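Local coordinates for aldehyde dehydrogenase (Listeria monocytogenes, PDB 3K9D), which probably oxidises an aldehyde or oxo group, with NAD or NADP as the electron acceptor, at residues V71-F76 / S118-S123; P219-A224 / Y367-G372. All coordinates share one frame; numbering follows the deposited sequence.

Interaction 1. Residues V71-F76 / S118-S123; sequences VIKNVF and STNPTS
With CG beside the backbone N (chi1 -70°) and the chain bent at chi3 (74°), the Lys73 side chain reaches out from helix 67-85 and brings its ammonium to Asn120, while Thr122 holds OG1 between its own backbone N and carbonyl carbon, turned to the amide of Asn74. Lys73 NZ meets Asn120 OD1 at 2.6 Å, the two side chains crossing at about a right angle. The donor stands 19° from the carbonyl plane of the amide. Asn120 occupies the N-cap position of helix 121-134, but its OD1 serves the lysine rather than the helix end. A second bond from Lys73 NZ, to Thr119 O, is weak at 3.4 Å. A long lysine suits this place because only the tip is polar, and its methylenes pass Ser123, whose CB lies 3.9 Å from Lys73 CB. A serine is small enough there to let the helices approach. One residue further along helix 67-85, Asn74 takes a second bond: Thr122 OG1 donates to Asn74 OD1 over 2.9 Å, in the carbonyl plane and on a lone pair, while Asn74 ND2 gives a hydrogen bond to Arg51 O. Asp246 forms a salt bridge with Lys73 and probably steadies its buried charge. The contact thus joins helix 67-85 to the strand-to-helix connection between strand 102-116 and helix 121-134, with helix 51-62 against Asn74 and helix 148-164 against Thr122.

Interaction 2. Residues P219-A224 / Y367-G372; sequences PGNGPA and YHEGAG
The backbones come closest where Asn221 faces Gly370, their CA atoms 4.5 Å apart, just after helix 355-368 ends and the chain leaves helical geometry at Glu369. Asn221 carries the contact. Its CG is anti to the backbone N (chi1 -169°), which carries the amide across to the turn, and ND2 donates to Glu369 O at 2.9 Å in a nearly straight bond (167° at the hydrogen). The acceptor lies in the plane of the Asn221 amide, yet the donor stands well above the plane of the Glu369 carbonyl, 51° out of it, away from its lone pairs. The same ND2 also gives a hydrogen bond to Ser339 O, so both carbonyls draw on one amide nitrogen. Beside this bond, Asn221 CB packs on Gly370 CA at 3.8 Å. Gly370 CA lies so near Asn221 CB that there is no room for a CB, and its backbone angles, which would jam a CB against the carbonyl O of Glu369, also call for glycine. The bare CA also makes a CA-H...O contact with Pro219 O at 3.4 Å. The aliphatic part of Glu369 runs past the proline, CG lying 4.4 Å from Pro219 CB, while its carboxylate turns to Arg340, in a salt bridge, and to the backbone N of Glu341. Two waters complete the seam: one donates to Pro219 O and Ala371 O, the other accepts from Asn221 N and donates to Gly370 O. The chemistry is therefore that of backbone amides and carbonyls matched by one asparagine and by water, with charge kept to the Glu369 tip; it ties the loop leading into strand 223-226 to the turn between helix 355-368 and strand 374-378.

Overall arrangement
Along the chain the two contacts come in series: interaction 1 closes at Ser123 before interaction 2 opens at Pro219. Their centres are 23 Å apart, and their nearest atoms about 10 Å, without touching. Interaction 1 joins two helices, 67-85 and 121-134, the second of which follows strand 102-116 of the mixed sheet. Interaction 2 belongs to the other sheet, the parallel one, where strands 223-226 and 374-378 are neighbours; one segment runs into the first and the other leads toward the second. The contacts thus lie in different lobes, probably the coenzyme-binding and the catalytic domain as in family relatives: helix against helix start and preceding loop in one, loop against post-helix turn in the other.

Interaction 1. Residues V71-F76 / S118-S123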
loop_
_atom_site.group_PDB
_atom_site.type_symbol
_atom_site.label_atom_id
_atom_site.label_comp_id
_atom_site.label_asym_id
_atom_site.label_seq_id
_atom_site.Cartn_x
_atom_site.Cartn_y
_atom_site.Cartn_z
ATOM N N VAL A 71 -13.649 9.915 26.810
ATOM C CA VAL A 71 -14.978 10.300 26.289
ATOM C C VAL A 71 -14.807 11.160 25.033
ATOM O O VAL A 71 -15.456 10.914 24.020
ATOM C CB VAL A 71 -15.881 11.017 27.344
ATOM C CG1 VAL A 71 -17.180 11.546 26.720
ATOM C CG2 VAL A 71 -16.220 10.107 28.497
ATOM N N ILE A 72 -13.918 12.147 25.101
ATOM C CA ILE A 72 -13.543 12.982 23.946
ATOM C C ILE A 72 -13.019 12.139 22.754
ATOM O O ILE A 72 -13.362 12.405 21.595
ATOM C CB ILE A 72 -12.513 14.079 24.372
ATOM C CG1 ILE A 72 -13.156 15.070 25.358
ATOM C CG2 ILE A 72 -11.962 14.854 23.174
ATOM C CD1 ILE A 72 -12.145 15.795 26.226
ATOM N N LYS A 73 -12.236 11.105 23.055
ATOM C CA LYS A 73 -11.678 10.216 22.014
ATOM C C LYS A 73 -12.781 9.410 21.367
ATOM O O LYS A 73 -12.742 9.132 20.166
ATOM C CB LYS A 73 -10.648 9.274 22.613
ATOM C CG LYS A 73 -9.367 9.953 23.035
ATOM C CD LYS A 73 -8.606 9.101 24.026
ATOM C CE LYS A 73 -7.959 7.927 23.350
ATOM N NZ LYS A 73 -7.094 7.155 24.275
ATOM N N ASN A 74 -13.763 9.042 22.178
ATOM C CA ASN A 74 -14.945 8.349 21.692
ATOM C C ASN A 74 -15.825 9.242 20.846
ATOM O O ASN A 74 -16.369 8.781 19.839
ATOM C CB ASN A 74 -15.704 7.703 22.842
ATOM C CG ASN A 74 -15.137 6.352 23.216
ATOM O OD1 ASN A 74 -14.362 5.772 22.470
ATOM N ND2 ASN A 74 -15.548 5.826 24.363
ATOM N N VAL A 75 -15.919 10.524 21.234
ATOM C CA VAL A 75 -16.588 11.578 20.447
ATOM C C VAL A 75 -15.884 11.822 19.108
ATOM O O VAL A 75 -16.538 11.956 18.064
ATOM C CB VAL A 75 -16.697 12.934 21.254
ATOM C CG1 VAL A 75 -17.137 14.101 20.372
ATOM C CG2 VAL A 75 -17.665 12.792 22.403
ATOM N N PHE A 76 -14.561 11.917 19.162
ATOM C CA PHE A 76 -13.742 12.120 17.978
ATOM C C PHE A 76 -13.940 10.967 16.990
ATOM O O PHE A 76 -14.311 11.200 15.849
ATOM C CB PHE A 76 -12.259 12.290 18.347
ATOM C CG PHE A 76 -11.347 12.314 17.161
ATOM C CD1 PHE A 76 -11.243 13.454 16.377
ATOM C CD2 PHE A 76 -10.592 11.192 16.826
ATOM C CE1 PHE A 76 -10.421 13.469 15.264
ATOM C CE2 PHE A 76 -9.763 11.204 15.723
ATOM C CZ PHE A 76 -9.679 12.339 14.937
ATOM N N SER A 118 -4.450 -1.532 23.498
ATOM C CA SER A 118 -5.110 -1.249 24.789
ATOM C C SER A 118 -5.075 0.238 25.166
ATOM O O SER A 118 -5.780 0.658 26.084
ATOM C CB SER A 118 -4.499 -2.081 25.923
ATOM O OG SER A 118 -3.108 -1.797 26.084
ATOM N N THR A 119 -4.260 1.018 24.456
ATOM C CA THR A 119 -4.079 2.445 24.743
ATOM C C THR A 119 -5.265 3.285 24.254
ATOM O O THR A 119 -5.762 4.145 24.985
ATOM C CB THR A 119 -2.739 2.974 24.166
ATOM O OG1 THR A 119 -2.678 2.710 22.758
ATOM C CG2 THR A 119 -1.547 2.295 24.861
ATOM N N ASN A 120 -5.737 3.012 23.033
ATOM C CA ASN A 120 -6.900 3.716 22.468
ATOM C C ASN A 120 -8.043 2.766 22.044
ATOM O O ASN A 120 -8.528 2.870 20.918
ATOM C CB ASN A 120 -6.477 4.598 21.264
ATOM C CG ASN A 120 -5.327 5.570 21.585
ATOM O OD1 ASN A 120 -5.312 6.216 22.625
ATOM N ND2 ASN A 120 -4.387 5.708 20.646
ATOM N N PRO A 121 -8.530 1.888 22.956
ATOM C CA PRO A 121 -9.243 0.676 22.495
ATOM C C PRO A 121 -10.645 0.833 21.915
ATOM O O PRO A 121 -10.925 0.262 20.865
ATOM C CB PRO A 121 -9.293 -0.207 23.741
ATOM C CG PRO A 121 -9.187 0.741 24.902
ATOM C CD PRO A 121 -8.495 1.983 24.431
ATOM N N THR A 122 -11.509 1.599 22.573
ATOM C CA THR A 122 -12.892 1.758 22.135
ATOM C C THR A 122 -12.989 2.744 20.978
ATOM O O THR A 122 -13.732 2.510 20.026
ATOM C CB THR A 122 -13.827 2.191 23.300
ATOM O OG1 THR A 122 -13.377 3.444 23.839
ATOM C CG2 THR A 122 -13.821 1.131 24.390
ATOM N N SER A 123 -12.223 3.828 21.067
ATOM C CA SER A 123 -12.157 4.851 20.020
ATOM C C SER A 123 -11.601 4.295 18.692
ATOM O O SER A 123 -12.060 4.662 17.605
ATOM C CB SER A 123 -11.337 6.067 20.484
ATOM O OG SER A 123 -10.048 5.696 20.960
#

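Interaction 2. Residues P219-A224 / Y367-G372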
loop_
_atom_site.group_PDB
_atom_site.type_symbol
_atom_site.label_atom_id
_atom_site.label_comp_id
_atom_site.label_asym_id
_atom_site.label_seq_id
_atom_site.Cartn_x
_atom_site.Cartn_y
_atom_site.Cartn_z
ATOM N N PRO A 219 6.344 3.907 15.935
ATOM C CA PRO A 219 6.446 4.583 17.229
ATOM C C PRO A 219 6.436 6.096 17.022
ATOM O O PRO A 219 7.096 6.599 16.108
ATOM C CB PRO A 219 7.804 4.126 17.765
ATOM C CG PRO A 219 8.178 2.923 16.953
ATOM C CD PRO A 219 7.576 3.166 15.605
ATOM N N GLY A 220 5.645 6.797 17.830
ATOM C CA GLY A 220 5.625 8.263 17.829
ATOM C C GLY A 220 6.620 8.831 18.822
ATOM O O GLY A 220 6.550 8.555 20.017
ATOM N N ASN A 221 7.545 9.640 18.342
ATOM C CA ASN A 221 8.598 10.163 19.213
ATOM C C ASN A 221 8.836 11.648 18.935
ATOM O O ASN A 221 9.963 12.118 18.929
ATOM C CB ASN A 221 9.863 9.317 19.048
ATOM C CG ASN A 221 10.916 9.607 20.101
ATOM O OD1 ASN A 221 10.607 9.955 21.248
ATOM N ND2 ASN A 221 12.169 9.471 19.712
ATOM N N GLY A 222 7.738 12.384 18.740
ATOM C CA GLY A 222 7.807 13.700 18.133
ATOM C C GLY A 222 8.404 14.786 19.001
ATOM O O GLY A 222 7.889 15.039 20.091
ATOM N N PRO A 223 9.505 15.418 18.532
ATOM C CA PRO A 223 9.980 16.655 19.169
ATOM C C PRO A 223 8.999 17.804 18.968
ATOM O O PRO A 223 8.287 17.850 17.941
ATOM C CB PRO A 223 11.299 16.961 18.431
ATOM C CG PRO A 223 11.691 15.673 17.770
ATOM C CD PRO A 223 10.373 15.022 17.408
ATOM N N ALA A 224 8.947 18.715 19.942
ATOM C CA ALA A 224 8.214 19.987 19.790
ATOM C C ALA A 224 9.205 21.128 19.868
ATOM O O ALA A 224 9.709 21.441 20.941
ATOM C CB ALA A 224 7.154 20.143 20.867
ATOM N N TYR A 367 15.601 9.817 13.517
ATOM C CA TYR A 367 16.259 8.694 12.824
ATOM C C TYR A 367 16.583 7.521 13.740
ATOM O O TYR A 367 16.554 6.377 13.299
ATOM C CB TYR A 367 17.479 9.148 12.018
ATOM C CG TYR A 367 17.115 9.810 10.711
ATOM C CD1 TYR A 367 16.228 9.200 9.822
ATOM C CD2 TYR A 367 17.656 11.043 10.359
ATOM C CE1 TYR A 367 15.887 9.812 8.614
ATOM C CE2 TYR A 367 17.316 11.667 9.166
ATOM C CZ TYR A 367 16.439 11.043 8.294
ATOM O OH TYR A 367 16.110 11.661 7.109
ATOM N N HIS A 368 16.845 7.795 15.018
ATOM C CA HIS A 368 16.936 6.722 16.008
ATOM C C HIS A 368 15.572 6.113 16.364
ATOM O O HIS A 368 15.452 4.906 16.495
ATOM C CB HIS A 368 17.628 7.196 17.274
ATOM C CG HIS A 368 19.101 7.407 17.111
ATOM N ND1 HIS A 368 19.630 8.548 16.547
ATOM C CD2 HIS A 368 20.156 6.639 17.467
ATOM C CE1 HIS A 368 20.948 8.465 16.547
ATOM N NE2 HIS A 368 21.294 7.318 17.104
ATOM N N GLU A 369 14.562 6.962 16.539
ATOM C CA GLU A 369 13.230 6.517 16.920
ATOM C C GLU A 369 12.197 7.591 16.567
ATOM O O GLU A 369 12.342 8.756 16.958
ATOM C CB GLU A 369 13.176 6.172 18.422
ATOM C CG GLU A 369 11.817 5.661 18.887
ATOM C CD GLU A 369 11.851 4.956 20.242
ATOM O OE1 GLU A 369 12.866 4.303 20.572
ATOM O OE2 GLU A 369 10.840 5.039 20.974
ATOM N N GLY A 370 11.160 7.192 15.828
ATOM C CA GLY A 370 10.063 8.089 15.497
ATOM C C GLY A 370 9.964 8.613 14.075
ATOM O O GLY A 370 8.959 9.229 13.730
ATOM N N ALA A 371 10.992 8.378 13.251
ATOM C CA ALA A 371 10.951 8.732 11.821
ATOM C C ALA A 371 9.656 8.271 11.147
ATOM O O ALA A 371 9.171 7.161 11.393
ATOM C CB ALA A 371 12.164 8.160 11.080
ATOM N N GLY A 372 9.078 9.134 10.330
ATOM C CA GLY A 372 7.813 8.808 9.692
ATOM C C GLY A 372 6.556 9.186 10.452
ATOM O O GLY A 372 5.500 9.279 9.852
HETATM O O HOH W 1 7.657 5.824 13.413
HETATM O O HOH W 2 7.746 10.702 15.797
#